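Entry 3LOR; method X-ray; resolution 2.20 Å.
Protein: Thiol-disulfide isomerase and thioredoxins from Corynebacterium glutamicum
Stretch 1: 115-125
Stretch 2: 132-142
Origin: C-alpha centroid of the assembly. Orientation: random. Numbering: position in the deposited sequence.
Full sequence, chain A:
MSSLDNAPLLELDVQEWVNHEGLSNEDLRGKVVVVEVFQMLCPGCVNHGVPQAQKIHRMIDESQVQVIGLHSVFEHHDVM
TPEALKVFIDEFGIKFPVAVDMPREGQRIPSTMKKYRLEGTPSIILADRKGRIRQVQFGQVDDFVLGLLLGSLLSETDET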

# COMPACT_ATOMS: atom_id res chain seq x y z
N LYS A 115 -14.22 -32.08 -4.10
CA LYS A 115 -13.76 -33.00 -3.11
C LYS A 115 -13.49 -32.29 -1.79
O LYS A 115 -13.83 -32.78 -0.76
CB LYS A 115 -12.48 -33.61 -3.65
CG LYS A 115 -11.89 -34.69 -2.89
CD LYS A 115 -10.39 -34.83 -3.19
CE LYS A 115 -10.14 -35.82 -4.23
NZ LYS A 115 -8.78 -36.32 -4.27
N TYR A 116 -12.89 -31.12 -1.82
CA TYR A 116 -12.58 -30.43 -0.61
C TYR A 116 -13.61 -29.39 -0.27
O TYR A 116 -13.46 -28.64 0.66
CB TYR A 116 -11.18 -29.87 -0.64
CG TYR A 116 -10.14 -30.94 -0.77
CD1 TYR A 116 -10.12 -32.02 0.07
CD2 TYR A 116 -9.20 -30.88 -1.74
CE1 TYR A 116 -9.20 -32.96 -0.06
CE2 TYR A 116 -8.29 -31.81 -1.87
CZ TYR A 116 -8.29 -32.85 -1.05
OH TYR A 116 -7.36 -33.77 -1.20
N ARG A 117 -14.63 -29.36 -1.09
CA ARG A 117 -15.70 -28.43 -0.92
C ARG A 117 -15.31 -26.96 -0.75
O ARG A 117 -15.77 -26.31 0.12
CB ARG A 117 -16.80 -28.92 0.03
CG ARG A 117 -16.52 -28.88 1.46
CD ARG A 117 -17.51 -29.73 2.24
NE ARG A 117 -17.32 -31.16 2.01
CZ ARG A 117 -18.24 -32.09 2.21
NH1 ARG A 117 -17.97 -33.34 1.94
NH2 ARG A 117 -19.44 -31.77 2.67
N LEU A 118 -14.47 -26.48 -1.64
CA LEU A 118 -14.10 -25.11 -1.65
C LEU A 118 -15.26 -24.21 -1.97
O LEU A 118 -16.07 -24.51 -2.77
CB LEU A 118 -12.93 -24.85 -2.59
CG LEU A 118 -11.79 -25.83 -2.54
CD1 LEU A 118 -10.80 -25.53 -3.57
CD2 LEU A 118 -11.15 -25.89 -1.19
N GLU A 119 -15.31 -23.11 -1.27
CA GLU A 119 -16.28 -22.08 -1.47
C GLU A 119 -16.14 -21.33 -2.76
O GLU A 119 -17.05 -20.74 -3.20
CB GLU A 119 -16.24 -21.12 -0.30
CG GLU A 119 -16.36 -21.78 1.00
CD GLU A 119 -16.34 -20.83 2.16
OE1 GLU A 119 -17.07 -19.83 2.14
OE2 GLU A 119 -15.60 -21.09 3.12
N GLY A 120 -14.98 -21.35 -3.36
CA GLY A 120 -14.71 -20.57 -4.54
C GLY A 120 -13.24 -20.23 -4.62
O GLY A 120 -12.45 -20.88 -4.02
N THR A 121 -12.91 -19.21 -5.37
CA THR A 121 -11.55 -18.78 -5.52
C THR A 121 -11.46 -17.34 -5.07
O THR A 121 -12.41 -16.63 -5.19
CB THR A 121 -11.02 -18.93 -6.95
OG1 THR A 121 -11.80 -18.17 -7.84
CG2 THR A 121 -10.99 -20.34 -7.39
N PRO A 122 -10.34 -16.91 -4.54
CA PRO A 122 -9.20 -17.77 -4.22
C PRO A 122 -9.36 -18.60 -2.98
O PRO A 122 -10.05 -18.25 -2.09
CB PRO A 122 -8.10 -16.77 -4.02
CG PRO A 122 -8.75 -15.56 -3.62
CD PRO A 122 -10.00 -15.51 -4.36
N SER A 123 -8.69 -19.72 -2.96
CA SER A 123 -8.56 -20.51 -1.78
C SER A 123 -7.14 -20.96 -1.57
O SER A 123 -6.41 -21.10 -2.49
CB SER A 123 -9.47 -21.71 -1.83
OG SER A 123 -10.75 -21.35 -1.52
N ILE A 124 -6.78 -21.19 -0.34
CA ILE A 124 -5.53 -21.80 -0.01
C ILE A 124 -5.72 -23.11 0.71
O ILE A 124 -6.57 -23.23 1.52
CB ILE A 124 -4.64 -20.88 0.78
CG1 ILE A 124 -4.47 -19.59 0.04
CG2 ILE A 124 -3.30 -21.39 0.86
CD1 ILE A 124 -3.45 -18.77 0.63
N ILE A 125 -4.93 -24.08 0.35
CA ILE A 125 -4.85 -25.28 1.08
C ILE A 125 -3.42 -25.41 1.56
O ILE A 125 -2.50 -25.35 0.77
CB ILE A 125 -5.22 -26.48 0.19
CG1 ILE A 125 -6.62 -26.34 -0.37
CG2 ILE A 125 -5.10 -27.74 0.92
CD1 ILE A 125 -6.93 -27.33 -1.37
N ARG A 132 -0.59 -34.01 5.04
CA ARG A 132 -1.96 -33.94 5.42
C ARG A 132 -2.50 -32.53 5.52
O ARG A 132 -1.80 -31.66 5.89
CB ARG A 132 -2.26 -34.86 6.60
CG ARG A 132 -1.94 -34.39 7.91
CD ARG A 132 -1.51 -35.54 8.79
NE ARG A 132 -0.36 -35.12 9.55
CZ ARG A 132 0.06 -35.65 10.68
NH1 ARG A 132 -0.53 -36.68 11.23
NH2 ARG A 132 1.11 -35.13 11.26
N ILE A 133 -3.72 -32.32 5.10
CA ILE A 133 -4.30 -31.01 5.03
C ILE A 133 -4.55 -30.45 6.41
O ILE A 133 -5.14 -31.09 7.24
CB ILE A 133 -5.58 -31.05 4.22
CG1 ILE A 133 -5.23 -31.30 2.78
CG2 ILE A 133 -6.34 -29.77 4.29
CD1 ILE A 133 -6.28 -31.83 2.05
N ARG A 134 -4.04 -29.27 6.64
CA ARG A 134 -4.16 -28.65 7.92
C ARG A 134 -4.96 -27.38 7.97
O ARG A 134 -5.47 -27.03 8.99
CB ARG A 134 -2.79 -28.46 8.53
CG ARG A 134 -1.99 -29.70 8.57
CD ARG A 134 -2.31 -30.54 9.74
NE ARG A 134 -2.05 -29.85 10.98
CZ ARG A 134 -0.90 -29.85 11.61
NH1 ARG A 134 0.11 -30.52 11.15
NH2 ARG A 134 -0.77 -29.18 12.72
N GLN A 135 -5.04 -26.68 6.86
CA GLN A 135 -5.87 -25.50 6.74
C GLN A 135 -6.45 -25.37 5.38
O GLN A 135 -5.79 -25.62 4.44
CB GLN A 135 -5.05 -24.26 6.97
CG GLN A 135 -4.64 -24.04 8.35
CD GLN A 135 -5.69 -23.40 9.18
OE1 GLN A 135 -6.54 -22.69 8.70
NE2 GLN A 135 -5.64 -23.65 10.43
N VAL A 136 -7.69 -24.93 5.29
CA VAL A 136 -8.30 -24.51 4.07
C VAL A 136 -8.93 -23.18 4.32
O VAL A 136 -9.76 -23.07 5.17
CB VAL A 136 -9.36 -25.47 3.63
CG1 VAL A 136 -9.92 -25.04 2.36
CG2 VAL A 136 -8.82 -26.80 3.49
N GLN A 137 -8.53 -22.17 3.57
CA GLN A 137 -9.01 -20.83 3.74
C GLN A 137 -9.49 -20.18 2.47
O GLN A 137 -8.77 -20.10 1.52
CB GLN A 137 -7.91 -20.01 4.37
CG GLN A 137 -8.31 -18.62 4.73
CD GLN A 137 -7.72 -18.14 6.03
OE1 GLN A 137 -7.06 -18.88 6.74
NE2 GLN A 137 -7.95 -16.90 6.34
N PHE A 138 -10.71 -19.67 2.46
CA PHE A 138 -11.26 -18.87 1.37
C PHE A 138 -10.97 -17.38 1.48
O PHE A 138 -10.95 -16.87 2.53
CB PHE A 138 -12.77 -19.12 1.26
CG PHE A 138 -13.44 -18.30 0.23
CD1 PHE A 138 -13.29 -18.58 -1.08
CD2 PHE A 138 -14.24 -17.25 0.57
CE1 PHE A 138 -13.89 -17.83 -2.01
CE2 PHE A 138 -14.83 -16.51 -0.37
CZ PHE A 138 -14.65 -16.81 -1.65
N GLY A 139 -10.76 -16.68 0.38
CA GLY A 139 -10.59 -15.25 0.41
C GLY A 139 -9.22 -14.65 0.63
O GLY A 139 -8.26 -15.30 0.47
N GLN A 140 -9.17 -13.37 0.96
CA GLN A 140 -7.92 -12.69 1.20
C GLN A 140 -7.32 -13.15 2.51
O GLN A 140 -7.97 -13.18 3.50
CB GLN A 140 -8.15 -11.18 1.21
CG GLN A 140 -7.05 -10.32 0.61
CD GLN A 140 -7.15 -8.84 0.96
OE1 GLN A 140 -6.50 -8.37 1.85
NE2 GLN A 140 -7.98 -8.11 0.26
N VAL A 141 -6.05 -13.51 2.50
CA VAL A 141 -5.36 -13.83 3.73
C VAL A 141 -4.23 -12.86 3.89
O VAL A 141 -3.48 -12.68 3.01
CB VAL A 141 -4.78 -15.21 3.72
CG1 VAL A 141 -4.34 -15.58 5.08
CG2 VAL A 141 -5.75 -16.19 3.23
N ASP A 142 -4.14 -12.25 5.03
CA ASP A 142 -3.10 -11.29 5.32
C ASP A 142 -1.72 -11.94 5.32
O ASP A 142 -1.57 -13.04 5.70
CB ASP A 142 -3.38 -10.67 6.66
CG ASP A 142 -2.35 -9.69 7.05
OD1 ASP A 142 -2.28 -8.62 6.46
OD2 ASP A 142 -1.58 -9.99 7.93

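The apolar centre of the contact lies where strand 123-125 runs antiparallel to strand 133-138, their axes inclined at 175° and approaching to 4.7 Å. On the face that carries Ser123, Ile125, Val136 and Phe138, Ile125 meets two aliphatic partners: its CG2 lies 4.0 Å from CG1 of Ile133, and its CG1 lies 4.5 Å from CG2 of Val136, its neighbour in the register. The apolar surface continues into the segment that precedes the strand. Leu118 has its CA-to-CB bond sideways, yet the end of its side chain comes nearer, bringing CD2 to 3.9 Å from CG1 of Val136. Tyr116 points toward the second stretch and packs against Ile133, with CE1 3.8 Å from CD1; that methyl lies 4.2 Å from the ring centroid, an off-centre CH-pi contact. On the other face, which Ile124 shares with Gln137, CD1 of Ile124 reaches to 4.3 Å from CG2 of Val141, beyond the end of the strand.

Phe138 contributes the largest covered area of any residue here, although it remains exposed in the assembly. Its ring rests beside the segment leading into Pro122. CB of Glu119 lies over one ring face, 4.2 Å from the centroid, so the CB methylene of an acidic side chain packs over one face of the ring in a CH-pi contact. At the ring edge, CE1 of Phe138 is 3.6 Å from the backbone C of Gly120, and CD1 is 3.8 Å from OG of Ser123. A CB on Gly120 would stand only 3.4 Å from CE1 of Phe138; the backbone angles, phi 152° and psi -159°, by themselves call for glycine. Pro122 follows a cis peptide bond, and its carbonyl O approaches CD1 of Phe138 to 3.4 Å.

The polar framework is carried by the main chain. Ile124 and Gln137 form a hydrogen-bonded antiparallel pair: N of Ile124 donates to O of Gln137 at 2.9 Å, and N of Gln137 returns a bond to O of Ile124 at 3.0 Å. Both are nearly straight, with angles at hydrogen of 166° and 165°. The flanking pairs, Ser123 with Phe138 and Ile125 with Val136, are non-hydrogen-bonded, and their CA atoms are correspondingly closer, at 4.5 and 4.6 Å. CA-H...O contacts supplement the ladder, among them CA of Val136 to O of Ile124 at 3.3 Å. Past the strand, N of Gly139 donates to O of Pro122 at 3.0 Å, extending the backbone pairing beyond Ser123.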